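Local coordinates for cytoplasmic protein (Cryptococcus neoformans var. grubii serotype A, PDB 7LPO), which probably hydrolyses steryl beta-glucosides, acting as a fungal sterylglucosidase of glycoside hydrolase family 5, at residues His22-Leu26 with His27-Val31; Asp698-Asn702 with Glu703-Thr707; Val743-Gly747 with Gln748-Trp752. One frame throughout, in Å; residues are numbered along the deposited sequence.

Contact 1: residues His22-Leu26 with His27-Val31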
ATOM      1  N   HIS A  22      -6.938 -11.923 -18.596  1.00 21.39           N
ATOM      2  CA  HIS A  22      -5.579 -12.039 -19.103  1.00 23.61           C
ATOM      3  C   HIS A  22      -4.722 -10.882 -18.600  1.00 23.70           C
ATOM      4  O   HIS A  22      -5.194  -9.750 -18.462  1.00 21.81           O
ATOM      5  CB  HIS A  22      -5.602 -12.087 -20.627  1.00 25.64           C
ATOM      6  CG  HIS A  22      -6.284 -13.307 -21.165  1.00 29.22           C
ATOM      7  ND1 HIS A  22      -5.649 -14.526 -21.276  1.00 29.46           N
ATOM      8  CD2 HIS A  22      -7.559 -13.511 -21.574  1.00 29.58           C
ATOM      9  CE1 HIS A  22      -6.495 -15.420 -21.757  1.00 29.24           C
ATOM     10  NE2 HIS A  22      -7.663 -14.831 -21.939  1.00 28.40           N
ATOM     11  N   SER A  23      -3.463 -11.186 -18.299  1.00 21.36           N
ATOM     12  CA  SER A  23      -2.497 -10.242 -17.755  1.00 19.07           C
ATOM     13  C   SER A  23      -1.176 -10.521 -18.464  1.00 18.35           C
ATOM     14  O   SER A  23      -0.137 -10.768 -17.848  1.00 13.95           O
ATOM     15  CB  SER A  23      -2.387 -10.380 -16.238  1.00 20.31           C
ATOM     16  OG  SER A  23      -1.765  -9.239 -15.679  1.00 21.74           O
ATOM     17  N   SER A  24      -1.253 -10.505 -19.796  1.00 21.29           N
ATOM     18  CA  SER A  24      -0.213 -10.945 -20.709  1.00 22.94           C
ATOM     19  C   SER A  24       0.247  -9.842 -21.654  1.00 21.18           C
ATOM     20  O   SER A  24       1.165 -10.072 -22.449  1.00 23.30           O
ATOM     21  CB  SER A  24      -0.742 -12.116 -21.550  1.00 29.82           C
ATOM     22  OG  SER A  24      -2.070 -11.834 -21.978  1.00 34.01           O
ATOM     23  N   THR A  25      -0.392  -8.684 -21.610  1.00 15.70           N
ATOM     24  CA  THR A  25      -0.104  -7.569 -22.482  1.00 18.83           C
ATOM     25  C   THR A  25      -0.108  -6.311 -21.618  1.00 21.99           C
ATOM     26  O   THR A  25      -0.220  -6.382 -20.380  1.00 23.92           O
ATOM     27  CB  THR A  25      -1.147  -7.484 -23.607  1.00 21.98           C
ATOM     28  OG1 THR A  25      -2.384  -7.018 -23.049  1.00 24.20           O
ATOM     29  CG2 THR A  25      -1.361  -8.829 -24.263  1.00 24.30           C
ATOM     30  N   LEU A  26      -0.053  -5.152 -22.270  1.00 20.56           N
ATOM     31  CA  LEU A  26      -0.016  -3.891 -21.542  1.00 19.13           C
ATOM     32  C   LEU A  26      -1.316  -3.578 -20.815  1.00 18.17           C
ATOM     33  O   LEU A  26      -1.352  -2.617 -20.039  1.00 19.09           O
ATOM     34  CB  LEU A  26       0.317  -2.746 -22.494  1.00 18.83           C
ATOM     35  CG  LEU A  26       1.801  -2.692 -22.843  1.00 22.66           C
ATOM     36  CD1 LEU A  26       2.032  -1.762 -24.032  1.00 25.50           C
ATOM     37  CD2 LEU A  26       2.603  -2.255 -21.624  1.00 23.65           C
ATOM     38  N   HIS A  27      -2.378  -4.340 -21.061  1.00 18.04           N
ATOM     39  CA  HIS A  27      -3.656  -4.120 -20.409  1.00 16.99           C
ATOM     40  C   HIS A  27      -4.279  -5.454 -20.047  1.00 15.54           C
ATOM     41  O   HIS A  27      -4.123  -6.443 -20.768  1.00 17.03           O
ATOM     42  CB  HIS A  27      -4.638  -3.355 -21.295  1.00 20.07           C
ATOM     43  CG  HIS A  27      -4.078  -2.093 -21.861  1.00 24.55           C
ATOM     44  ND1 HIS A  27      -4.241  -0.869 -21.250  1.00 24.80           N
ATOM     45  CD2 HIS A  27      -3.351  -1.863 -22.980  1.00 25.02           C
ATOM     46  CE1 HIS A  27      -3.639   0.061 -21.970  1.00 25.48           C
ATOM     47  NE2 HIS A  27      -3.089  -0.517 -23.023  1.00 25.67           N
ATOM     48  N   PHE A  28      -4.984  -5.463 -18.920  1.00 18.35           N
ATOM     49  CA  PHE A  28      -5.852  -6.576 -18.586  1.00 16.89           C
ATOM     50  C   PHE A  28      -6.860  -6.762 -19.709  1.00 17.08           C
ATOM     51  O   PHE A  28      -7.352  -5.788 -20.294  1.00 17.18           O
ATOM     52  CB  PHE A  28      -6.597  -6.305 -17.280  1.00 18.39           C
ATOM     53  CG  PHE A  28      -5.723  -6.225 -16.062  1.00 19.56           C
ATOM     54  CD1 PHE A  28      -4.906  -7.274 -15.699  1.00 19.20           C
ATOM     55  CD2 PHE A  28      -5.763  -5.101 -15.250  1.00 22.22           C
ATOM     56  CE1 PHE A  28      -4.126  -7.205 -14.555  1.00 20.60           C
ATOM     57  CE2 PHE A  28      -4.981  -5.018 -14.106  1.00 23.54           C
ATOM     58  CZ  PHE A  28      -4.163  -6.076 -13.756  1.00 22.89           C
ATOM     59  N   GLN A  29      -7.200  -8.015 -19.989  1.00 16.64           N
ATOM     60  CA  GLN A  29      -8.188  -8.312 -21.017  1.00 17.15           C
ATOM     61  C   GLN A  29      -9.118  -9.428 -20.568  1.00 17.32           C
ATOM     62  O   GLN A  29      -8.679 -10.386 -19.923  1.00 16.79           O
ATOM     63  CB  GLN A  29      -7.539  -8.758 -22.327  1.00 19.03           C
ATOM     64  CG  GLN A  29      -6.585  -7.798 -22.958  1.00 21.20           C
ATOM     65  CD  GLN A  29      -5.737  -8.488 -24.002  1.00 24.26           C
ATOM     66  OE1 GLN A  29      -4.887  -9.322 -23.676  1.00 29.47           O
ATOM     67  NE2 GLN A  29      -5.993  -8.183 -25.260  1.00 23.31           N
ATOM     68  N   ASP A  30     -10.392  -9.323 -20.952  1.00 18.92           N
ATOM     69  CA  ASP A  30     -11.336 -10.415 -20.783  1.00 19.91           C
ATOM     70  C   ASP A  30     -11.202 -11.358 -21.975  1.00 18.30           C
ATOM     71  O   ASP A  30     -10.429 -11.110 -22.900  1.00 17.13           O
ATOM     72  CB  ASP A  30     -12.758  -9.879 -20.599  1.00 21.99           C
ATOM     73  CG  ASP A  30     -13.336  -9.250 -21.851  1.00 25.13           C
ATOM     74  OD1 ASP A  30     -12.737  -9.341 -22.951  1.00 27.69           O
ATOM     75  OD2 ASP A  30     -14.427  -8.653 -21.721  1.00 25.22           O
ATOM     76  N   VAL A  31     -11.959 -12.458 -21.958  1.00 22.86           N
ATOM     77  CA  VAL A  31     -11.786 -13.501 -22.962  1.00 25.73           C
ATOM     78  C   VAL A  31     -12.242 -13.076 -24.350  1.00 29.42           C
ATOM     79  O   VAL A  31     -11.921 -13.756 -25.331  1.00 32.23           O
ATOM     80  CB  VAL A  31     -12.524 -14.783 -22.529  1.00 26.54           C
ATOM     81  CG1 VAL A  31     -11.999 -15.255 -21.165  1.00 27.32           C
ATOM     82  CG2 VAL A  31     -14.025 -14.555 -22.498  1.00 26.66           C
TER
HETATM   83  O   HOH W   1      -3.622  -9.294 -21.138  1.00 16.82           O
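His22 and Gln29 face each other as an antiparallel hydrogen-bonded pair, with His22 N giving its hydrogen to Gln29 O over 2.7 Å. The return bond, Gln29 N to His22 O, is longer at 3.1 Å. The same His22 O also takes a CA-H...O contact from Phe28 CA at 3.2 Å. With chi1 at -65° the imidazole of His22 swings beside its own backbone N, which sets CD2 3.7 Å from Gln29 O, a contact at the ring edge; Tyr20 meets this ring edge-to-face. The pair is a single bridge that closes the loop between His22 and Gln29, the latter in the short, weakly bonded strand 28-29, which pairs antiparallel with strand 35-43. One water bridges the bend: it accepts from Ser24 N and donates to His27 O and, over 2.8 Å, to Gln29 OE1, so the extended Gln29 side chain is tied back to the loop. Thr25 crosses that chain at about a right angle, its CG2 3.6 Å from Gln29 OE1. The His27 ring carries Leu26 O over one face, CG lying 3.3 Å from that oxygen, and its side chain rests on Ile676 and Pro677 of strand 676-682.

Contact 2: residues Asp698-Asn702 with Glu703-Thr707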
ATOM      1  N   ASP A 698      -8.362  -5.548 -36.470  1.00 42.34           N
ATOM      2  CA  ASP A 698      -8.556  -6.921 -36.027  1.00 42.22           C
ATOM      3  C   ASP A 698      -9.196  -7.013 -34.645  1.00 40.11           C
ATOM      4  O   ASP A 698      -9.294  -8.116 -34.093  1.00 39.63           O
ATOM      5  CB  ASP A 698      -7.226  -7.682 -36.041  1.00 46.94           C
ATOM      6  CG  ASP A 698      -6.116  -6.952 -35.303  1.00 51.33           C
ATOM      7  OD1 ASP A 698      -6.389  -5.900 -34.685  1.00 53.53           O
ATOM      8  OD2 ASP A 698      -4.965  -7.434 -35.344  1.00 52.76           O
ATOM      9  N   ASP A 699      -9.646  -5.896 -34.081  1.00 33.98           N
ATOM     10  CA  ASP A 699     -10.350  -5.942 -32.807  1.00 34.32           C
ATOM     11  C   ASP A 699     -11.746  -6.524 -32.992  1.00 34.39           C
ATOM     12  O   ASP A 699     -12.349  -6.424 -34.062  1.00 35.94           O
ATOM     13  CB  ASP A 699     -10.441  -4.545 -32.193  1.00 35.88           C
ATOM     14  CG  ASP A 699      -9.169  -4.155 -31.460  1.00 37.17           C
ATOM     15  OD1 ASP A 699      -8.592  -5.033 -30.780  1.00 39.93           O
ATOM     16  OD2 ASP A 699      -8.741  -2.985 -31.569  1.00 34.46           O
ATOM     17  N   ILE A 700     -12.263  -7.122 -31.924  1.00 34.49           N
ATOM     18  CA  ILE A 700     -13.540  -7.825 -31.949  1.00 33.66           C
ATOM     19  C   ILE A 700     -14.623  -6.910 -31.399  1.00 32.74           C
ATOM     20  O   ILE A 700     -14.581  -6.522 -30.226  1.00 32.86           O
ATOM     21  CB  ILE A 700     -13.480  -9.123 -31.134  1.00 35.72           C
ATOM     22  CG1 ILE A 700     -12.492 -10.108 -31.754  1.00 35.81           C
ATOM     23  CG2 ILE A 700     -14.871  -9.725 -31.029  1.00 38.49           C
ATOM     24  CD1 ILE A 700     -12.126 -11.261 -30.820  1.00 37.32           C
ATOM     25  N   ALA A 701     -15.610  -6.593 -32.237  1.00 31.37           N
ATOM     26  CA  ALA A 701     -16.750  -5.777 -31.842  1.00 33.70           C
ATOM     27  C   ALA A 701     -18.014  -6.378 -32.436  1.00 38.17           C
ATOM     28  O   ALA A 701     -18.046  -6.714 -33.622  1.00 39.18           O
ATOM     29  CB  ALA A 701     -16.594  -4.325 -32.310  1.00 31.75           C
ATOM     30  N   ASN A 702     -19.048  -6.515 -31.615  1.00 43.83           N
ATOM     31  CA  ASN A 702     -20.347  -6.973 -32.094  1.00 42.75           C
ATOM     32  C   ASN A 702     -21.392  -6.577 -31.059  1.00 43.82           C
ATOM     33  O   ASN A 702     -21.126  -5.764 -30.165  1.00 42.89           O
ATOM     34  CB  ASN A 702     -20.336  -8.479 -32.382  1.00 39.90           C
ATOM     35  CG  ASN A 702     -19.967  -9.308 -31.174  1.00 38.47           C
ATOM     36  OD1 ASN A 702     -20.559  -9.173 -30.104  1.00 38.91           O
ATOM     37  ND2 ASN A 702     -18.988 -10.188 -31.344  1.00 38.21           N
ATOM     38  N   GLU A 703     -22.594  -7.141 -31.191  1.00 48.12           N
ATOM     39  CA  GLU A 703     -23.706  -6.748 -30.334  1.00 45.12           C
ATOM     40  C   GLU A 703     -23.504  -7.186 -28.896  1.00 42.54           C
ATOM     41  O   GLU A 703     -24.136  -6.630 -27.993  1.00 42.73           O
ATOM     42  CB  GLU A 703     -25.014  -7.336 -30.866  1.00 48.00           C
ATOM     43  CG  GLU A 703     -25.364  -6.910 -32.279  1.00 54.03           C
ATOM     44  CD  GLU A 703     -25.044  -5.447 -32.549  1.00 63.51           C
ATOM     45  OE1 GLU A 703     -25.767  -4.570 -32.029  1.00 66.62           O
ATOM     46  OE2 GLU A 703     -24.061  -5.173 -33.275  1.00 67.10           O
ATOM     47  N   GLN A 704     -22.658  -8.184 -28.667  1.00 38.12           N
ATOM     48  CA  GLN A 704     -22.376  -8.674 -27.333  1.00 38.55           C
ATOM     49  C   GLN A 704     -21.010  -8.241 -26.823  1.00 35.76           C
ATOM     50  O   GLN A 704     -20.714  -8.455 -25.644  1.00 33.86           O
ATOM     51  CB  GLN A 704     -22.468 -10.209 -27.310  1.00 43.97           C
ATOM     52  CG  GLN A 704     -23.860 -10.766 -27.025  1.00 49.03           C
ATOM     53  CD  GLN A 704     -24.855 -10.450 -28.125  1.00 55.89           C
ATOM     54  OE1 GLN A 704     -25.980 -10.018 -27.851  1.00 59.32           O
ATOM     55  NE2 GLN A 704     -24.450 -10.666 -29.380  1.00 56.16           N
ATOM     56  N   VAL A 705     -20.174  -7.647 -27.679  1.00 31.94           N
ATOM     57  CA  VAL A 705     -18.816  -7.236 -27.327  1.00 29.52           C
ATOM     58  C   VAL A 705     -18.701  -5.756 -27.662  1.00 27.68           C
ATOM     59  O   VAL A 705     -18.510  -5.380 -28.823  1.00 29.17           O
ATOM     60  CB  VAL A 705     -17.747  -8.058 -28.057  1.00 26.78           C
ATOM     61  CG1 VAL A 705     -16.356  -7.647 -27.610  1.00 24.92           C
ATOM     62  CG2 VAL A 705     -17.983  -9.544 -27.800  1.00 26.68           C
ATOM     63  N   TYR A 706     -18.803  -4.912 -26.639  1.00 25.37           N
ATOM     64  CA  TYR A 706     -18.854  -3.472 -26.797  1.00 23.67           C
ATOM     65  C   TYR A 706     -18.114  -2.830 -25.632  1.00 20.49           C
ATOM     66  O   TYR A 706     -17.712  -3.492 -24.671  1.00 19.94           O
ATOM     67  CB  TYR A 706     -20.309  -2.990 -26.844  1.00 25.18           C
ATOM     68  CG  TYR A 706     -21.099  -3.619 -25.740  1.00 27.01           C
ATOM     69  CD1 TYR A 706     -21.105  -3.063 -24.474  1.00 29.43           C
ATOM     70  CD2 TYR A 706     -21.788  -4.810 -25.939  1.00 30.03           C
ATOM     71  CE1 TYR A 706     -21.795  -3.651 -23.439  1.00 31.21           C
ATOM     72  CE2 TYR A 706     -22.486  -5.417 -24.898  1.00 30.40           C
ATOM     73  CZ  TYR A 706     -22.486  -4.826 -23.655  1.00 31.54           C
ATOM     74  OH  TYR A 706     -23.164  -5.397 -22.605  1.00 33.51           O
ATOM     75  N   THR A 707     -17.955  -1.518 -25.719  1.00 19.57           N
ATOM     76  CA  THR A 707     -17.318  -0.738 -24.673  1.00 20.51           C
ATOM     77  C   THR A 707     -18.341  -0.334 -23.617  1.00 21.82           C
ATOM     78  O   THR A 707     -19.466   0.064 -23.940  1.00 22.31           O
ATOM     79  CB  THR A 707     -16.659   0.495 -25.286  1.00 20.76           C
ATOM     80  OG1 THR A 707     -15.645   0.072 -26.208  1.00 23.70           O
ATOM     81  CG2 THR A 707     -16.049   1.384 -24.225  1.00 19.61           C
TER
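The carboxamide of Asn702 is the flat group that carries this turn, and its OD1 is turned to the backbone N-H groups of Gln704 and Val705. Gln704 N donates to Asn702 OD1 over 2.7 Å and lies in the plane of the amide carbonyl. A second, weak bond reaches Asn702 OD1 from Val705 N at 2.9 Å, bent to 119° at the hydrogen. Along the other branch of the amide, Asn702 ND2 lies 3.7 Å from Val705 CG2, a methyl that also approaches OD1, so this methyl touches both ends of the amide as the side chains cross obliquely. At the Tyr706 ring the backbone Asn702 O sits at the edge, near the ring plane, while the ring of Trp753 meets it with planes about 45° apart. Asn702 CG stands between its backbone N and carbonyl carbon (chi1 58°), which folds the amide back over the following peptides. The bond from Gln704 N to Asn702 OD1 makes an Asx turn, and the weak one from Val705 N adds to it, here in the loop that joins strands 689-696 and 707-710 of the family 5 C-terminal domain. The backbone closes the same turn: Asn702 N donates to Val705 O over 3.1 Å, and Val705 N returns a weak bond to Asn702 O. Ahead of it, Ala701 CA gives a CA-H...O contact to Val705 O, and Val705 CG1 packs 3.4 Å from Ile700 O. Glu703 turns its carboxylate to a salt bridge with Arg742, and its carbonyl accepts from Trp753 NE1.

Contact 3: residues Val743-Gly747 with Gln748-Trp752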
ATOM      1  N   VAL A 743     -24.830   4.485 -28.835  1.00 28.69           N
ATOM      2  CA  VAL A 743     -24.727   4.375 -27.383  1.00 27.45           C
ATOM      3  C   VAL A 743     -26.112   4.211 -26.768  1.00 28.52           C
ATOM      4  O   VAL A 743     -27.130   4.591 -27.349  1.00 30.34           O
ATOM      5  CB  VAL A 743     -24.039   5.610 -26.752  1.00 23.96           C
ATOM      6  CG1 VAL A 743     -22.776   5.991 -27.522  1.00 24.73           C
ATOM      7  CG2 VAL A 743     -25.002   6.794 -26.727  1.00 21.68           C
ATOM      8  N   GLU A 744     -26.132   3.653 -25.559  1.00 31.19           N
ATOM      9  CA  GLU A 744     -27.330   3.617 -24.733  1.00 31.66           C
ATOM     10  C   GLU A 744     -26.893   3.560 -23.275  1.00 28.35           C
ATOM     11  O   GLU A 744     -25.884   2.935 -22.943  1.00 29.21           O
ATOM     12  CB  GLU A 744     -28.234   2.432 -25.093  1.00 37.93           C
ATOM     13  CG  GLU A 744     -27.862   1.126 -24.453  1.00 45.51           C
ATOM     14  CD  GLU A 744     -28.942   0.064 -24.618  1.00 52.22           C
ATOM     15  OE1 GLU A 744     -29.616   0.053 -25.673  1.00 54.46           O
ATOM     16  OE2 GLU A 744     -29.114  -0.759 -23.688  1.00 54.10           O
ATOM     17  N   ILE A 745     -27.657   4.219 -22.410  1.00 25.36           N
ATOM     18  CA  ILE A 745     -27.340   4.308 -20.991  1.00 28.56           C
ATOM     19  C   ILE A 745     -28.364   3.510 -20.197  1.00 29.36           C
ATOM     20  O   ILE A 745     -29.552   3.484 -20.542  1.00 32.20           O
ATOM     21  CB  ILE A 745     -27.309   5.772 -20.504  1.00 31.75           C
ATOM     22  CG1 ILE A 745     -28.643   6.460 -20.798  1.00 32.89           C
ATOM     23  CG2 ILE A 745     -26.185   6.562 -21.175  1.00 34.40           C
ATOM     24  CD1 ILE A 745     -28.750   7.895 -20.274  1.00 34.65           C
ATOM     25  N   GLN A 746     -27.904   2.877 -19.119  1.00 27.00           N
ATOM     26  CA  GLN A 746     -28.783   2.193 -18.176  1.00 27.12           C
ATOM     27  C   GLN A 746     -28.183   2.361 -16.789  1.00 24.76           C
ATOM     28  O   GLN A 746     -27.020   2.013 -16.575  1.00 25.96           O
ATOM     29  CB  GLN A 746     -28.941   0.711 -18.530  1.00 32.02           C
ATOM     30  CG  GLN A 746     -29.451  -0.145 -17.372  1.00 39.99           C
ATOM     31  CD  GLN A 746     -29.787  -1.571 -17.783  1.00 45.24           C
ATOM     32  OE1 GLN A 746     -28.940  -2.294 -18.308  1.00 47.15           O
ATOM     33  NE2 GLN A 746     -31.030  -1.981 -17.546  1.00 47.49           N
ATOM     34  N   GLY A 747     -28.958   2.887 -15.854  1.00 23.29           N
ATOM     35  CA  GLY A 747     -28.424   3.125 -14.521  1.00 22.81           C
ATOM     36  C   GLY A 747     -27.216   4.038 -14.602  1.00 20.12           C
ATOM     37  O   GLY A 747     -27.285   5.140 -15.148  1.00 19.93           O
ATOM     38  N   GLN A 748     -26.080   3.576 -14.077  1.00 19.10           N
ATOM     39  CA  GLN A 748     -24.821   4.302 -14.172  1.00 19.26           C
ATOM     40  C   GLN A 748     -23.896   3.728 -15.244  1.00 19.43           C
ATOM     41  O   GLN A 748     -22.677   3.931 -15.181  1.00 19.75           O
ATOM     42  CB  GLN A 748     -24.116   4.304 -12.816  1.00 17.63           C
ATOM     43  CG  GLN A 748     -24.840   5.118 -11.754  1.00 18.03           C
ATOM     44  CD  GLN A 748     -24.103   5.127 -10.433  1.00 17.67           C
ATOM     45  OE1 GLN A 748     -23.582   6.157 -10.003  1.00 17.04           O
ATOM     46  NE2 GLN A 748     -24.045   3.969  -9.786  1.00 19.69           N
ATOM     47  N   THR A 749     -24.449   3.034 -16.229  1.00 20.93           N
ATOM     48  CA  THR A 749     -23.674   2.363 -17.262  1.00 22.78           C
ATOM     49  C   THR A 749     -23.976   2.975 -18.620  1.00 22.68           C
ATOM     50  O   THR A 749     -25.146   3.165 -18.975  1.00 21.97           O
ATOM     51  CB  THR A 749     -23.988   0.862 -17.299  1.00 27.12           C
ATOM     52  OG1 THR A 749     -23.850   0.303 -15.985  1.00 28.24           O
ATOM     53  CG2 THR A 749     -23.049   0.123 -18.260  1.00 27.45           C
ATOM     54  N   LEU A 750     -22.920   3.277 -19.370  1.00 23.24           N
ATOM     55  CA  LEU A 750     -23.008   3.662 -20.770  1.00 25.51           C
ATOM     56  C   LEU A 750     -22.431   2.536 -21.618  1.00 27.33           C
ATOM     57  O   LEU A 750     -21.335   2.041 -21.335  1.00 28.75           O
ATOM     58  CB  LEU A 750     -22.246   4.961 -21.021  1.00 27.62           C
ATOM     59  CG  LEU A 750     -21.995   5.323 -22.481  1.00 31.29           C
ATOM     60  CD1 LEU A 750     -23.300   5.442 -23.223  1.00 35.08           C
ATOM     61  CD2 LEU A 750     -21.222   6.615 -22.546  1.00 31.78           C
ATOM     62  N   ARG A 751     -23.170   2.129 -22.648  1.00 27.87           N
ATOM     63  CA  ARG A 751     -22.754   1.057 -23.544  1.00 25.96           C
ATOM     64  C   ARG A 751     -22.550   1.646 -24.926  1.00 22.80           C
ATOM     65  O   ARG A 751     -23.407   2.384 -25.416  1.00 23.46           O
ATOM     66  CB  ARG A 751     -23.792  -0.066 -23.584  1.00 29.44           C
ATOM     67  CG  ARG A 751     -23.951  -0.767 -22.249  1.00 31.79           C
ATOM     68  CD  ARG A 751     -24.749  -2.059 -22.364  1.00 36.71           C
ATOM     69  NE  ARG A 751     -24.734  -2.794 -21.098  1.00 42.07           N
ATOM     70  CZ  ARG A 751     -25.640  -2.642 -20.134  1.00 46.93           C
ATOM     71  NH1 ARG A 751     -26.646  -1.790 -20.292  1.00 51.55           N
ATOM     72  NH2 ARG A 751     -25.546  -3.344 -19.012  1.00 45.00           N
ATOM     73  N   TRP A 752     -21.423   1.317 -25.553  1.00 20.00           N
ATOM     74  CA  TRP A 752     -20.958   1.994 -26.759  1.00 22.17           C
ATOM     75  C   TRP A 752     -20.540   0.955 -27.793  1.00 23.21           C
ATOM     76  O   TRP A 752     -19.478   0.330 -27.667  1.00 24.87           O
ATOM     77  CB  TRP A 752     -19.811   2.937 -26.409  1.00 23.72           C
ATOM     78  CG  TRP A 752     -19.328   3.786 -27.537  1.00 24.15           C
ATOM     79  CD1 TRP A 752     -19.989   4.074 -28.697  1.00 24.31           C
ATOM     80  CD2 TRP A 752     -18.072   4.468 -27.612  1.00 23.52           C
ATOM     81  NE1 TRP A 752     -19.220   4.890 -29.488  1.00 23.85           N
ATOM     82  CE2 TRP A 752     -18.037   5.143 -28.845  1.00 23.62           C
ATOM     83  CE3 TRP A 752     -16.974   4.570 -26.758  1.00 22.60           C
ATOM     84  CZ2 TRP A 752     -16.953   5.912 -29.237  1.00 22.93           C
ATOM     85  CZ3 TRP A 752     -15.901   5.330 -27.152  1.00 22.70           C
ATOM     86  CH2 TRP A 752     -15.896   5.995 -28.376  1.00 22.33           C
TER
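Gln746 sends CG opposite its backbone N (chi1 161°) and stays extended, while Arg751, with chi1 -64°, runs straight from CG to NE; the two chains thus converge diagonally on one face of the strand pair. There Arg751 NH1 donates to Gln746 OE1 over 3.1 Å, from a point tilted out of the amide plane, and the amide and guanidinium planes stand 73° apart. Thr749 CG2 lies 4.2 Å above the centre of the Arg751 guanidinium, on one face. Arg751 NH2 makes a salt bridge to Asp646. Glu744 OE2 remains 4.3 Å from Arg751 NH1, beyond salt-bridge distance, though its charge probably favours the cation. Across the sheet Val743, Ile745, Leu750 and Trp752 share the other face: Leu750 CD1 meets Val743 CB at 3.6 Å and Ile745 CG2 at 3.7 Å, and Val743 CG1 lies 3.6 Å from Trp752 CD1. Ile736 and Ile766, from strands of a second sheet, pack against this apolar side. Paired backbone bonds link Glu744 with Arg751 and Gln746 with Thr749. Gly747, at positive phi, takes the first corner of a type II' turn, making this a tight two-residue beta hairpin at the edge of the C-terminal beta-sandwich.

In the fold
From the N terminus, contact 1 comes first, bending the chain back on itself into strand 28-29 and so leading into strand 35-43. Hundreds of residues later, contact 2 shapes the loop from strand 689-696 into strand 707-710, and contact 3 closes the hairpin of strands 742-746 and 749-753. All three are local and follow in series, none nested within or crossing another. Contacts 2 and 3 touch: Thr707 O lies 2.8 Å from Trp752 N, where strand 707-710 pairs with the hairpin. Contact 1 keeps about 6 Å from contact 2 between nearest atoms, yet Arg34, salt-bridged to Asp30, also donates to Tyr706 O, tying the N-terminal segment to the C-terminal domain.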